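Local coordinates for protein uracil-DNA glycosylase (Epstein-Barr virus, PDB 6LYJ) that belongs to the uracil-DNA glycosylase superfamily and folds around a parallel beta sheet of four strands packed between helices, at residues 86-91 against 173-178; 196-201 against 206-211; 53-58 against 62-67; 72-77 against 168-173. All coordinates share one frame; numbering follows the deposited sequence.

Contact 1. Residues 86-91 against 173-178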
loop_
_atom_site.group_PDB
_atom_site.type_symbol
_atom_site.label_atom_id
_atom_site.label_comp_id
_atom_site.label_asym_id
_atom_site.label_seq_id
_atom_site.Cartn_x
_atom_site.Cartn_y
_atom_site.Cartn_z
ATOM N N VAL A 86 0.406 11.397 9.224
ATOM C CA VAL A 86 0.836 10.004 9.178
ATOM C C VAL A 86 -0.002 9.296 8.123
ATOM O O VAL A 86 -1.237 9.337 8.174
ATOM C CB VAL A 86 0.701 9.308 10.542
ATOM C CG1 VAL A 86 1.118 7.848 10.426
ATOM C CG2 VAL A 86 1.561 10.013 11.582
ATOM N N ILE A 87 0.669 8.680 7.156
ATOM C CA ILE A 87 0.033 7.876 6.120
ATOM C C ILE A 87 0.532 6.448 6.290
ATOM O O ILE A 87 1.747 6.209 6.288
ATOM C CB ILE A 87 0.355 8.409 4.715
ATOM C CG1 ILE A 87 -0.137 9.852 4.566
ATOM C CG2 ILE A 87 -0.270 7.520 3.654
ATOM C CD1 ILE A 87 0.293 10.518 3.284
ATOM N N LEU A 88 -0.398 5.503 6.435
ATOM C CA LEU A 88 -0.060 4.106 6.680
ATOM C C LEU A 88 -0.124 3.286 5.398
ATOM O O LEU A 88 -1.129 3.316 4.680
ATOM C CB LEU A 88 -1.001 3.485 7.715
ATOM C CG LEU A 88 -0.951 4.045 9.135
ATOM C CD1 LEU A 88 -1.639 3.090 10.093
ATOM C CD2 LEU A 88 0.490 4.296 9.560
ATOM N N GLY A 89 0.937 2.520 5.146
ATOM C CA GLY A 89 0.939 1.468 4.160
ATOM C C GLY A 89 0.945 0.110 4.844
ATOM O O GLY A 89 0.907 -0.001 6.068
ATOM N N GLN A 90 1.001 -0.936 4.018
ATOM C CA GLN A 90 1.038 -2.298 4.540
ATOM C C GLN A 90 2.481 -2.787 4.599
ATOM O O GLN A 90 3.183 -2.532 5.583
ATOM C CB GLN A 90 0.169 -3.239 3.690
ATOM C CG GLN A 90 -1.325 -2.931 3.777
ATOM C CD GLN A 90 -2.178 -3.774 2.839
ATOM O OE1 GLN A 90 -1.751 -4.821 2.352
ATOM N NE2 GLN A 90 -3.397 -3.312 2.581
ATOM N N ASP A 91 2.945 -3.482 3.566
ATOM C CA ASP A 91 4.348 -3.878 3.567
ATOM C C ASP A 91 5.076 -3.283 2.359
ATOM O O ASP A 91 4.425 -2.739 1.459
ATOM C CB ASP A 91 4.448 -5.408 3.630
ATOM C CG ASP A 91 3.982 -6.092 2.359
ATOM O OD1 ASP A 91 3.201 -5.490 1.587
ATOM O OD2 ASP A 91 4.394 -7.254 2.146
ATOM N N HIS A 173 3.159 0.193 18.109
ATOM C CA HIS A 173 3.642 1.005 19.220
ATOM C C HIS A 173 4.022 2.403 18.741
ATOM O O HIS A 173 3.739 3.398 19.422
ATOM C CB HIS A 173 4.823 0.308 19.897
ATOM C CG HIS A 173 5.345 1.023 21.107
ATOM N ND1 HIS A 173 4.659 1.064 22.301
ATOM C CD2 HIS A 173 6.500 1.697 21.315
ATOM C CE1 HIS A 173 5.361 1.748 23.187
ATOM N NE2 HIS A 173 6.484 2.141 22.613
ATOM N N VAL A 174 4.660 2.493 17.570
ATOM C CA VAL A 174 5.003 3.791 16.988
ATOM C C VAL A 174 3.752 4.640 16.781
ATOM O O VAL A 174 3.735 5.835 17.095
ATOM C CB VAL A 174 5.775 3.605 15.670
ATOM C CG1 VAL A 174 5.856 4.927 14.915
ATOM C CG2 VAL A 174 7.171 3.065 15.943
ATOM N N ILE A 175 2.694 4.039 16.230
ATOM C CA ILE A 175 1.447 4.778 16.012
ATOM C C ILE A 175 0.889 5.274 17.341
ATOM O O ILE A 175 0.472 6.437 17.475
ATOM C CB ILE A 175 0.430 3.901 15.257
ATOM C CG1 ILE A 175 0.934 3.606 13.840
ATOM C CG2 ILE A 175 -0.948 4.567 15.224
ATOM C CD1 ILE A 175 0.169 2.490 13.125
ATOM N N SER A 176 0.856 4.386 18.340
ATOM C CA SER A 176 0.342 4.751 19.656
ATOM C C SER A 176 1.125 5.918 20.240
ATOM O O SER A 176 0.544 6.866 20.785
ATOM C CB SER A 176 0.402 3.545 20.595
ATOM O OG SER A 176 -0.486 2.522 20.174
ATOM N N LEU A 177 2.448 5.875 20.115
ATOM C CA LEU A 177 3.280 6.920 20.694
ATOM C C LEU A 177 3.143 8.224 19.922
ATOM O O LEU A 177 3.196 9.302 20.515
ATOM C CB LEU A 177 4.736 6.462 20.760
ATOM C CG LEU A 177 5.141 5.981 22.157
ATOM C CD1 LEU A 177 4.158 4.944 22.686
ATOM C CD2 LEU A 177 6.541 5.416 22.144
ATOM N N LEU A 178 2.978 8.156 18.602
ATOM C CA LEU A 178 2.714 9.376 17.842
ATOM C C LEU A 178 1.424 10.029 18.317
ATOM O O LEU A 178 1.370 11.245 18.533
ATOM C CB LEU A 178 2.643 9.065 16.346
ATOM C CG LEU A 178 3.952 8.698 15.642
ATOM C CD1 LEU A 178 3.652 8.051 14.309
ATOM C CD2 LEU A 178 4.828 9.934 15.454
#

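Contact 2. Residues 196-201 against 206-211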
loop_
_atom_site.group_PDB
_atom_site.type_symbol
_atom_site.label_atom_id
_atom_site.label_comp_id
_atom_site.label_asym_id
_atom_site.label_seq_id
_atom_site.Cartn_x
_atom_site.Cartn_y
_atom_site.Cartn_z
ATOM N N ASP A 196 -7.865 -0.659 10.516
ATOM C CA ASP A 196 -7.814 -1.387 11.781
ATOM C C ASP A 196 -6.954 -0.679 12.822
ATOM O O ASP A 196 -7.072 -0.981 14.014
ATOM C CB ASP A 196 -7.286 -2.804 11.560
ATOM C CG ASP A 196 -7.565 -3.719 12.744
ATOM O OD1 ASP A 196 -8.702 -3.686 13.261
ATOM O OD2 ASP A 196 -6.649 -4.459 13.164
ATOM N N LYS A 197 -6.094 0.253 12.404
ATOM C CA LYS A 197 -5.201 0.952 13.320
ATOM C C LYS A 197 -5.862 2.147 13.993
ATOM O O LYS A 197 -5.250 2.746 14.886
ATOM C CB LYS A 197 -3.949 1.430 12.575
ATOM C CG LYS A 197 -3.198 0.334 11.849
ATOM C CD LYS A 197 -2.803 -0.779 12.801
ATOM C CE LYS A 197 -2.290 -1.988 12.044
ATOM N NZ LYS A 197 -1.931 -3.079 12.979
ATOM N N ALA A 198 -7.085 2.500 13.584
ATOM C CA ALA A 198 -7.755 3.685 14.113
ATOM C C ALA A 198 -7.908 3.622 15.628
ATOM O O ALA A 198 -7.797 4.646 16.314
ATOM C CB ALA A 198 -9.124 3.848 13.448
ATOM N N SER A 199 -8.160 2.428 16.167
ATOM C CA SER A 199 -8.354 2.269 17.601
ATOM C C SER A 199 -7.092 2.555 18.406
ATOM O O SER A 199 -7.171 2.642 19.636
ATOM C CB SER A 199 -8.859 0.855 17.897
ATOM O OG SER A 199 -7.903 -0.114 17.497
ATOM N N LEU A 200 -5.938 2.690 17.750
ATOM C CA LEU A 200 -4.712 3.103 18.420
ATOM C C LEU A 200 -4.607 4.612 18.594
ATOM O O LEU A 200 -3.760 5.069 19.369
ATOM C CB LEU A 200 -3.489 2.610 17.638
ATOM C CG LEU A 200 -3.318 1.102 17.446
ATOM C CD1 LEU A 200 -2.122 0.807 16.548
ATOM C CD2 LEU A 200 -3.151 0.422 18.790
ATOM N N ILE A 201 -5.439 5.391 17.908
ATOM C CA ILE A 201 -5.256 6.833 17.784
ATOM C C ILE A 201 -6.324 7.552 18.595
ATOM O O ILE A 201 -7.501 7.173 18.570
ATOM C CB ILE A 201 -5.306 7.277 16.310
ATOM C CG1 ILE A 201 -4.267 6.514 15.481
ATOM C CG2 ILE A 201 -5.091 8.785 16.198
ATOM C CD1 ILE A 201 -4.570 6.489 13.994
ATOM N N HIS A 206 -6.565 14.140 17.567
ATOM C CA HIS A 206 -6.059 14.054 16.209
ATOM C C HIS A 206 -7.194 13.860 15.214
ATOM O O HIS A 206 -8.264 13.340 15.550
ATOM C CB HIS A 206 -5.042 12.915 16.091
ATOM C CG HIS A 206 -3.931 13.004 17.089
ATOM N ND1 HIS A 206 -3.110 14.107 17.189
ATOM C CD2 HIS A 206 -3.515 12.137 18.042
ATOM C CE1 HIS A 206 -2.229 13.911 18.154
ATOM N NE2 HIS A 206 -2.453 12.724 18.689
ATOM N N LEU A 207 -6.941 14.286 13.982
ATOM C CA LEU A 207 -7.874 14.089 12.884
ATOM C C LEU A 207 -7.579 12.738 12.245
ATOM O O LEU A 207 -6.482 12.519 11.720
ATOM C CB LEU A 207 -7.750 15.210 11.856
ATOM C CG LEU A 207 -8.636 15.085 10.620
ATOM C CD1 LEU A 207 -10.098 15.017 11.040
ATOM C CD2 LEU A 207 -8.398 16.243 9.661
ATOM N N VAL A 208 -8.548 11.834 12.294
ATOM C CA VAL A 208 -8.399 10.512 11.702
ATOM C C VAL A 208 -9.255 10.474 10.444
ATOM O O VAL A 208 -10.489 10.511 10.517
ATOM C CB VAL A 208 -8.789 9.404 12.688
ATOM C CG1 VAL A 208 -8.633 8.033 12.039
ATOM C CG2 VAL A 208 -7.944 9.514 13.951
ATOM N N LEU A 209 -8.598 10.424 9.290
ATOM C CA LEU A 209 -9.263 10.392 7.996
ATOM C C LEU A 209 -9.238 8.970 7.455
ATOM O O LEU A 209 -8.174 8.345 7.388
ATOM C CB LEU A 209 -8.584 11.348 7.012
ATOM C CG LEU A 209 -8.488 12.814 7.447
ATOM C CD1 LEU A 209 -7.591 13.604 6.507
ATOM C CD2 LEU A 209 -9.879 13.433 7.501
ATOM N N THR A 210 -10.406 8.462 7.073
ATOM C CA THR A 210 -10.528 7.106 6.564
ATOM C C THR A 210 -11.234 7.123 5.218
ATOM O O THR A 210 -12.053 8.004 4.935
ATOM C CB THR A 210 -11.305 6.197 7.528
ATOM O OG1 THR A 210 -12.657 6.655 7.624
ATOM C CG2 THR A 210 -10.671 6.205 8.912
ATOM N N SER A 211 -10.905 6.137 4.392
ATOM C CA SER A 211 -11.576 5.920 3.115
ATOM C C SER A 211 -11.172 4.543 2.609
ATOM O O SER A 211 -10.354 3.847 3.220
ATOM C CB SER A 211 -11.226 7.007 2.095
ATOM O OG SER A 211 -9.935 6.803 1.551
#

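Contact 3. Residues 53-58 against 62-67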
loop_
_atom_site.group_PDB
_atom_site.type_symbol
_atom_site.label_atom_id
_atom_site.label_comp_id
_atom_site.label_asym_id
_atom_site.label_seq_id
_atom_site.Cartn_x
_atom_site.Cartn_y
_atom_site.Cartn_z
ATOM N N ALA A 53 17.182 -8.835 14.439
ATOM C CA ALA A 53 18.008 -10.030 14.310
ATOM C C ALA A 53 17.333 -11.074 13.428
ATOM O O ALA A 53 18.000 -11.763 12.647
ATOM C CB ALA A 53 18.319 -10.602 15.694
ATOM N N CYS A 54 16.015 -11.233 13.572
ATOM C CA CYS A 54 15.276 -12.155 12.714
ATOM C C CYS A 54 15.448 -11.783 11.248
ATOM O O CYS A 54 15.705 -12.649 10.397
ATOM C CB CYS A 54 13.795 -12.150 13.097
ATOM S SG CYS A 54 12.748 -13.192 12.054
ATOM N N VAL A 55 15.289 -10.494 10.931
ATOM C CA VAL A 55 15.465 -10.060 9.546
ATOM C C VAL A 55 16.895 -10.326 9.085
ATOM O O VAL A 55 17.128 -10.730 7.938
ATOM C CB VAL A 55 15.084 -8.576 9.387
ATOM C CG1 VAL A 55 15.315 -8.118 7.950
ATOM C CG2 VAL A 55 13.634 -8.344 9.788
ATOM N N ARG A 56 17.875 -10.096 9.968
ATOM C CA ARG A 56 19.267 -10.377 9.615
ATOM C C ARG A 56 19.479 -11.849 9.280
ATOM O O ARG A 56 20.225 -12.179 8.352
ATOM C CB ARG A 56 20.208 -9.948 10.741
ATOM C CG ARG A 56 20.415 -8.448 10.826
ATOM C CD ARG A 56 21.616 -8.108 11.688
ATOM N NE ARG A 56 21.779 -6.666 11.842
ATOM C CZ ARG A 56 21.789 -6.039 13.011
ATOM N NH1 ARG A 56 21.665 -6.731 14.137
ATOM N NH2 ARG A 56 21.940 -4.723 13.056
ATOM N N ARG A 57 18.842 -12.749 10.034
ATOM C CA ARG A 57 18.943 -14.171 9.713
ATOM C C ARG A 57 18.288 -14.477 8.373
ATOM O O ARG A 57 18.827 -15.250 7.570
ATOM C CB ARG A 57 18.306 -15.026 10.810
ATOM C CG ARG A 57 19.049 -15.040 12.136
ATOM C CD ARG A 57 18.491 -16.115 13.068
ATOM N NE ARG A 57 17.042 -16.022 13.245
ATOM C CZ ARG A 57 16.438 -15.246 14.143
ATOM N NH1 ARG A 57 17.150 -14.472 14.949
ATOM N NH2 ARG A 57 15.113 -15.239 14.225
ATOM N N LEU A 58 17.116 -13.888 8.121
ATOM C CA LEU A 58 16.410 -14.165 6.873
ATOM C C LEU A 58 17.154 -13.616 5.659
ATOM O O LEU A 58 17.016 -14.158 4.557
ATOM C CB LEU A 58 14.994 -13.589 6.935
ATOM C CG LEU A 58 14.067 -14.207 7.985
ATOM C CD1 LEU A 58 12.830 -13.346 8.187
ATOM C CD2 LEU A 58 13.677 -15.617 7.571
ATOM N N ALA A 62 17.661 -15.367 1.597
ATOM C CA ALA A 62 16.854 -14.890 0.483
ATOM C C ALA A 62 17.012 -13.381 0.367
ATOM O O ALA A 62 17.533 -12.717 1.266
ATOM C CB ALA A 62 15.380 -15.270 0.657
ATOM N N THR A 63 16.539 -12.848 -0.759
ATOM C CA THR A 63 16.538 -11.409 -0.978
ATOM C C THR A 63 15.432 -10.760 -0.158
ATOM O O THR A 63 14.268 -11.166 -0.238
ATOM C CB THR A 63 16.340 -11.087 -2.460
ATOM O OG1 THR A 63 17.259 -11.850 -3.250
ATOM C CG2 THR A 63 16.567 -9.604 -2.713
ATOM N N VAL A 64 15.798 -9.741 0.618
ATOM C CA VAL A 64 14.873 -9.022 1.484
ATOM C C VAL A 64 14.917 -7.544 1.122
ATOM O O VAL A 64 15.999 -6.971 0.944
ATOM C CB VAL A 64 15.221 -9.238 2.973
ATOM C CG1 VAL A 64 14.315 -8.399 3.869
ATOM C CG2 VAL A 64 15.121 -10.717 3.334
ATOM N N TYR A 65 13.738 -6.926 1.019
ATOM C CA TYR A 65 13.610 -5.517 0.693
ATOM C C TYR A 65 12.961 -4.754 1.843
ATOM O O TYR A 65 12.089 -5.295 2.529
ATOM C CB TYR A 65 12.767 -5.304 -0.579
ATOM C CG TYR A 65 13.329 -5.936 -1.831
ATOM C CD1 TYR A 65 14.604 -5.621 -2.282
ATOM C CD2 TYR A 65 12.578 -6.841 -2.569
ATOM C CE1 TYR A 65 15.117 -6.189 -3.438
ATOM C CE2 TYR A 65 13.080 -7.418 -3.719
ATOM C CZ TYR A 65 14.352 -7.087 -4.150
ATOM O OH TYR A 65 14.858 -7.663 -5.294
ATOM N N PRO A 66 13.382 -3.507 2.096
ATOM C CA PRO A 66 14.559 -2.924 1.445
ATOM C C PRO A 66 15.837 -3.402 2.132
ATOM O O PRO A 66 15.769 -4.321 2.956
ATOM C CB PRO A 66 14.352 -1.420 1.620
ATOM C CG PRO A 66 13.491 -1.287 2.822
ATOM C CD PRO A 66 12.662 -2.534 2.935
ATOM N N GLU A 67 16.981 -2.820 1.780
ATOM C CA GLU A 67 18.208 -3.095 2.512
ATOM C C GLU A 67 18.057 -2.669 3.970
ATOM O O GLU A 67 17.216 -1.833 4.317
ATOM C CB GLU A 67 19.399 -2.378 1.872
ATOM C CG GLU A 67 19.830 -2.984 0.551
ATOM C CD GLU A 67 20.409 -4.375 0.719
ATOM O OE1 GLU A 67 21.414 -4.520 1.449
ATOM O OE2 GLU A 67 19.844 -5.328 0.142
#

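Contact 4. Residues 72-77 against 168-173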
loop_
_atom_site.group_PDB
_atom_site.type_symbol
_atom_site.label_atom_id
_atom_site.label_comp_id
_atom_site.label_asym_id
_atom_site.label_seq_id
_atom_site.Cartn_x
_atom_site.Cartn_y
_atom_site.Cartn_z
ATOM N N MET A 72 14.589 1.849 7.798
ATOM C CA MET A 72 14.174 2.947 8.666
ATOM C C MET A 72 14.261 4.306 7.979
ATOM O O MET A 72 14.288 5.336 8.663
ATOM C CB MET A 72 15.005 2.962 9.951
ATOM C CG MET A 72 14.925 1.686 10.775
ATOM S SD MET A 72 13.245 1.287 11.306
ATOM C CE MET A 72 13.528 -0.237 12.203
ATOM N N ALA A 73 14.337 4.335 6.645
ATOM C CA ALA A 73 14.446 5.617 5.949
ATOM C C ALA A 73 13.273 6.532 6.269
ATOM O O ALA A 73 13.441 7.755 6.339
ATOM C CB ALA A 73 14.548 5.396 4.437
ATOM N N TRP A 74 12.086 5.954 6.488
ATOM C CA TRP A 74 10.896 6.726 6.834
ATOM C C TRP A 74 11.073 7.563 8.093
ATOM O O TRP A 74 10.289 8.491 8.320
ATOM C CB TRP A 74 9.706 5.788 7.032
ATOM C CG TRP A 74 9.977 4.719 8.047
ATOM C CD1 TRP A 74 10.510 3.482 7.815
ATOM C CD2 TRP A 74 9.763 4.804 9.460
ATOM N NE1 TRP A 74 10.623 2.785 8.992
ATOM C CE2 TRP A 74 10.174 3.574 10.019
ATOM C CE3 TRP A 74 9.253 5.792 10.306
ATOM C CZ2 TRP A 74 10.094 3.311 11.385
ATOM C CZ3 TRP A 74 9.173 5.527 11.664
ATOM C CH2 TRP A 74 9.593 4.298 12.189
ATOM N N ALA A 75 12.069 7.257 8.919
ATOM C CA ALA A 75 12.276 7.973 10.167
ATOM C C ALA A 75 13.336 9.063 10.075
ATOM O O ALA A 75 13.563 9.760 11.066
ATOM C CB ALA A 75 12.652 6.984 11.275
ATOM N N ARG A 76 13.991 9.228 8.926
ATOM C CA ARG A 76 15.166 10.086 8.828
ATOM C C ARG A 76 14.916 11.424 8.135
ATOM O O ARG A 76 15.873 12.172 7.921
ATOM C CB ARG A 76 16.302 9.349 8.114
ATOM C CG ARG A 76 16.783 8.090 8.830
ATOM C CD ARG A 76 18.142 7.630 8.303
ATOM N NE ARG A 76 18.077 7.074 6.952
ATOM C CZ ARG A 76 18.055 5.773 6.682
ATOM N NH1 ARG A 76 18.092 4.890 7.670
ATOM N NH2 ARG A 76 18.003 5.354 5.422
ATOM N N PHE A 77 13.671 11.766 7.798
ATOM C CA PHE A 77 13.443 12.974 7.010
ATOM C C PHE A 77 12.998 14.176 7.832
ATOM O O PHE A 77 13.010 15.296 7.311
ATOM C CB PHE A 77 12.389 12.722 5.920
ATOM C CG PHE A 77 12.877 11.894 4.766
ATOM C CD1 PHE A 77 12.902 10.513 4.843
ATOM C CD2 PHE A 77 13.296 12.505 3.591
ATOM C CE1 PHE A 77 13.344 9.753 3.773
ATOM C CE2 PHE A 77 13.744 11.752 2.519
ATOM C CZ PHE A 77 13.768 10.375 2.610
ATOM N N ALA A 168 4.723 -5.699 13.163
ATOM C CA ALA A 168 3.420 -5.115 13.475
ATOM C C ALA A 168 3.360 -4.614 14.915
ATOM O O ALA A 168 2.790 -3.550 15.183
ATOM C CB ALA A 168 2.307 -6.132 13.212
ATOM N N TRP A 169 3.952 -5.358 15.852
ATOM C CA TRP A 169 4.056 -4.866 17.225
ATOM C C TRP A 169 4.788 -3.529 17.280
ATOM O O TRP A 169 4.333 -2.580 17.937
ATOM C CB TRP A 169 4.768 -5.906 18.096
ATOM C CG TRP A 169 5.390 -5.317 19.320
ATOM C CD1 TRP A 169 4.772 -5.051 20.507
ATOM C CD2 TRP A 169 6.749 -4.894 19.469
ATOM N NE1 TRP A 169 5.667 -4.494 21.390
ATOM C CE2 TRP A 169 6.887 -4.386 20.775
ATOM C CE3 TRP A 169 7.865 -4.897 18.624
ATOM C CZ2 TRP A 169 8.096 -3.886 21.258
ATOM C CZ3 TRP A 169 9.063 -4.396 19.106
ATOM C CH2 TRP A 169 9.169 -3.902 20.410
ATOM N N PHE A 170 5.898 -3.417 16.546
ATOM C CA PHE A 170 6.705 -2.203 16.608
ATOM C C PHE A 170 5.962 -1.019 16.002
ATOM O O PHE A 170 5.914 0.063 16.597
ATOM C CB PHE A 170 8.048 -2.416 15.907
ATOM C CG PHE A 170 8.861 -1.154 15.768
ATOM C CD1 PHE A 170 9.332 -0.493 16.892
ATOM C CD2 PHE A 170 9.156 -0.630 14.517
ATOM C CE1 PHE A 170 10.076 0.676 16.775
ATOM C CE2 PHE A 170 9.906 0.537 14.393
ATOM C CZ PHE A 170 10.365 1.187 15.523
ATOM N N THR A 171 5.389 -1.197 14.806
ATOM C CA THR A 171 4.719 -0.072 14.160
ATOM C C THR A 171 3.417 0.298 14.868
ATOM O O THR A 171 3.059 1.482 14.906
ATOM C CB THR A 171 4.478 -0.363 12.674
ATOM O OG1 THR A 171 3.779 -1.604 12.511
ATOM C CG2 THR A 171 5.806 -0.424 11.928
ATOM N N ASP A 172 2.703 -0.679 15.444
ATOM C CA ASP A 172 1.588 -0.361 16.332
ATOM C C ASP A 172 2.042 0.548 17.466
ATOM O O ASP A 172 1.381 1.545 17.788
ATOM C CB ASP A 172 0.981 -1.644 16.907
ATOM C CG ASP A 172 -0.003 -2.317 15.962
ATOM O OD1 ASP A 172 -0.249 -1.796 14.854
ATOM O OD2 ASP A 172 -0.531 -3.381 16.344
ATOM N N HIS A 173 3.159 0.193 18.109
ATOM C CA HIS A 173 3.642 1.005 19.220
ATOM C C HIS A 173 4.022 2.403 18.741
ATOM O O HIS A 173 3.739 3.398 19.422
ATOM C CB HIS A 173 4.823 0.308 19.897
ATOM C CG HIS A 173 5.345 1.023 21.107
ATOM N ND1 HIS A 173 4.659 1.064 22.301
ATOM C CD2 HIS A 173 6.500 1.697 21.315
ATOM C CE1 HIS A 173 5.361 1.748 23.187
ATOM N NE2 HIS A 173 6.484 2.141 22.613
#

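Contact 1. Residues 86-91 against 173-178
L88 and I175 form the tight part of this contact. Their side chains reach toward each other and meet tip to tip, with I175 CD1 only 3.6 Å from L88 CD1. The same isoleucine methyl lies 4.0 Å from L88 CD2, so it faces both branches of the leucine. I175 does not leave the helix aimed at the strand; with CG1 anti to its carbonyl carbon (chi1 -66°) and the chain extended beyond (chi2 166°), CD1 is carried across to L88. Two residues back on the strand, and three further along the helix, V86 and L178 meet more loosely. They pass at a slant, and V86 CG2 and L178 CD1 touch at 4.0 Å. All four residues are buried, and the contact between them is purely apolar.

Beyond G89 the chain runs away from the helix into a partly exposed loop. There Q90 OE1 bonds to the backbone of another protein chain, while D91 OD2 takes a bond from G160 N.

In the fold, strand 85-89 lies inside the parallel sheet, between strands 145-149 and 186-190, and helix 167-181 packs across one face of it. L178 also touches L146 of the sheet as well as W34 and F37 of helix 32-38, which adds a further layer over this helix.

Contact 2. Residues 196-201 against 206-211
A198 and V208 have CA atoms 7.3 Å apart, and I201 and H206 are almost as close, at 7.4 Å. Between the segments the chain turns back, so the second runs roughly against the course of the first. Residues 198-200 form a short 3-10 turn, secured by backbone bonds from L200 N to K197 O and from I201 N to A198 O. At I201 the backbone then opens into an extended conformation, and after the turn the chain enters strand 207-211.

I201 carries most of the side-chain contact through its CG2 branch. This methyl sits 3.7 Å from V208 CG2, the two side chains passing at a slant, whereas I201 and H206 cross at about a right angle. H206 brings CB and the ring carbon CD2, both 4.1 Å from I201 CG2, but its polar NE2 is bonded to S179 O of helix 167-181, and its ring also meets that of F187. V208 divides its methyls between two partners: CG1, anti to the backbone N (chi1 180°), is directed to A198, whereas CG2 serves I201. The A198 CB to V208 CG1 approach is loose, 4.4 Å, and lies at the partly exposed margin.

A198 touches L189 and I201 touches F187, so the turn covers part of one face of the sheet, over strands 186-190 and 207-211. These strands are parallel neighbours joined through helix 191-195 and this turn: a beta-alpha-beta crossover leading to an outer strand, as expected of the alpha/beta fold of uracil-DNA glycosylases.

Contact 3. Residues 53-58 against 62-67
Where helix 42-59 ends and the chain swings into strand 64-65, the backbones of L58 and A62 come together across a tight helix-to-strand turn. Their CA atoms are 6.4 Å apart, the closest pair of the two segments. The turn is spanned by one backbone bond, from A62 N to L58 O, which is weak: it is 3.3 Å long and bent to 130° at the hydrogen. It links residues four apart, as in a helix, but falls where the helix is giving out. R57 O, another carbonyl near that end, is taken up by T60 OG1 within the turn.

Past this bond V64 does most of the packing. It points toward the helix and offers both its methyls. CG1, anti to the backbone N (chi1 176°), makes an apolar contact with V55 CG1 at 4.2 Å. CG2, beside the backbone N, lies 4.1 Å from L58 O and so rests against the same carbonyl that receives the weak bond. V55 and L58 are about one helical turn apart, and V64 packs over the ground between them. V55 and V64 are buried, while L58 and A62 are partly exposed; the hydrophobic pair therefore lies inward and the turn at the margin.

Just outside the contact, R56 is salt-bridged to E68 and R59 NH2 is bonded to P66 O, linking the helix end with the chain around the strand. Strand 64-65 pairs antiparallel with 154-155 through backbone bonds of T63 to K156 and Y65 to V154. The whole is a helix-turn-strand unit that leads into a small antiparallel ribbon separate from the central parallel sheet.

Contact 4. Residues 72-77 against 168-173
W74 and F170 meet rim to rim: W74 CZ2 and F170 CE2 are 4.1 Å apart, and each atom lies near the plane of the other ring, at its edge. Neither ring offers a face to the other, so this is not a stack. The side chains approach at a slant, their planes about 55° apart, neither parallel nor perpendicular. The indole takes the crowded position between its backbone N and carbonyl carbon (chi1 55°), which sends its six-membered ring toward the helix.

M72 supplies the second approach to the phenyl group. Its terminal methyl CE comes to 4.3 Å from F170 CE2, the same atom that W74 touches, so one corner of F170 receives both partners.

The indole is also fixed from its own side of the contact. A75 CB lies 3.7 Å above one of its faces, offset toward the rim, W34 meets it edge-to-face, and NE1 makes a weak hydrogen bond to C71 O.

All three contacting residues are buried, and only carbon atoms meet across the segments. The chemistry thus implies adhesion by dispersion and exclusion of water, without a polar bond between the two segments to fix the distance.

Helix 167-181 serves both contact 1 and contact 4, which share H173 and have centres 7 Å apart; one packs on strand 85-89, the other on the loop at 72-77. Contact 2, 10 Å from contact 1 between centres, continues the same layer over the sheet: I175 CG2 touches I201 CG1 at 3.9 Å, and L88 CD1 touches K197 CG at 3.6 Å. Contacts 2 and 4 are tied by a salt bridge, K197 NZ to D172 OD1 at 2.8 Å. Contact 3 stands apart, its nearest atoms about 6 Å from contact 4 and about 17 Å from contact 2, which lies across the centre of the chain.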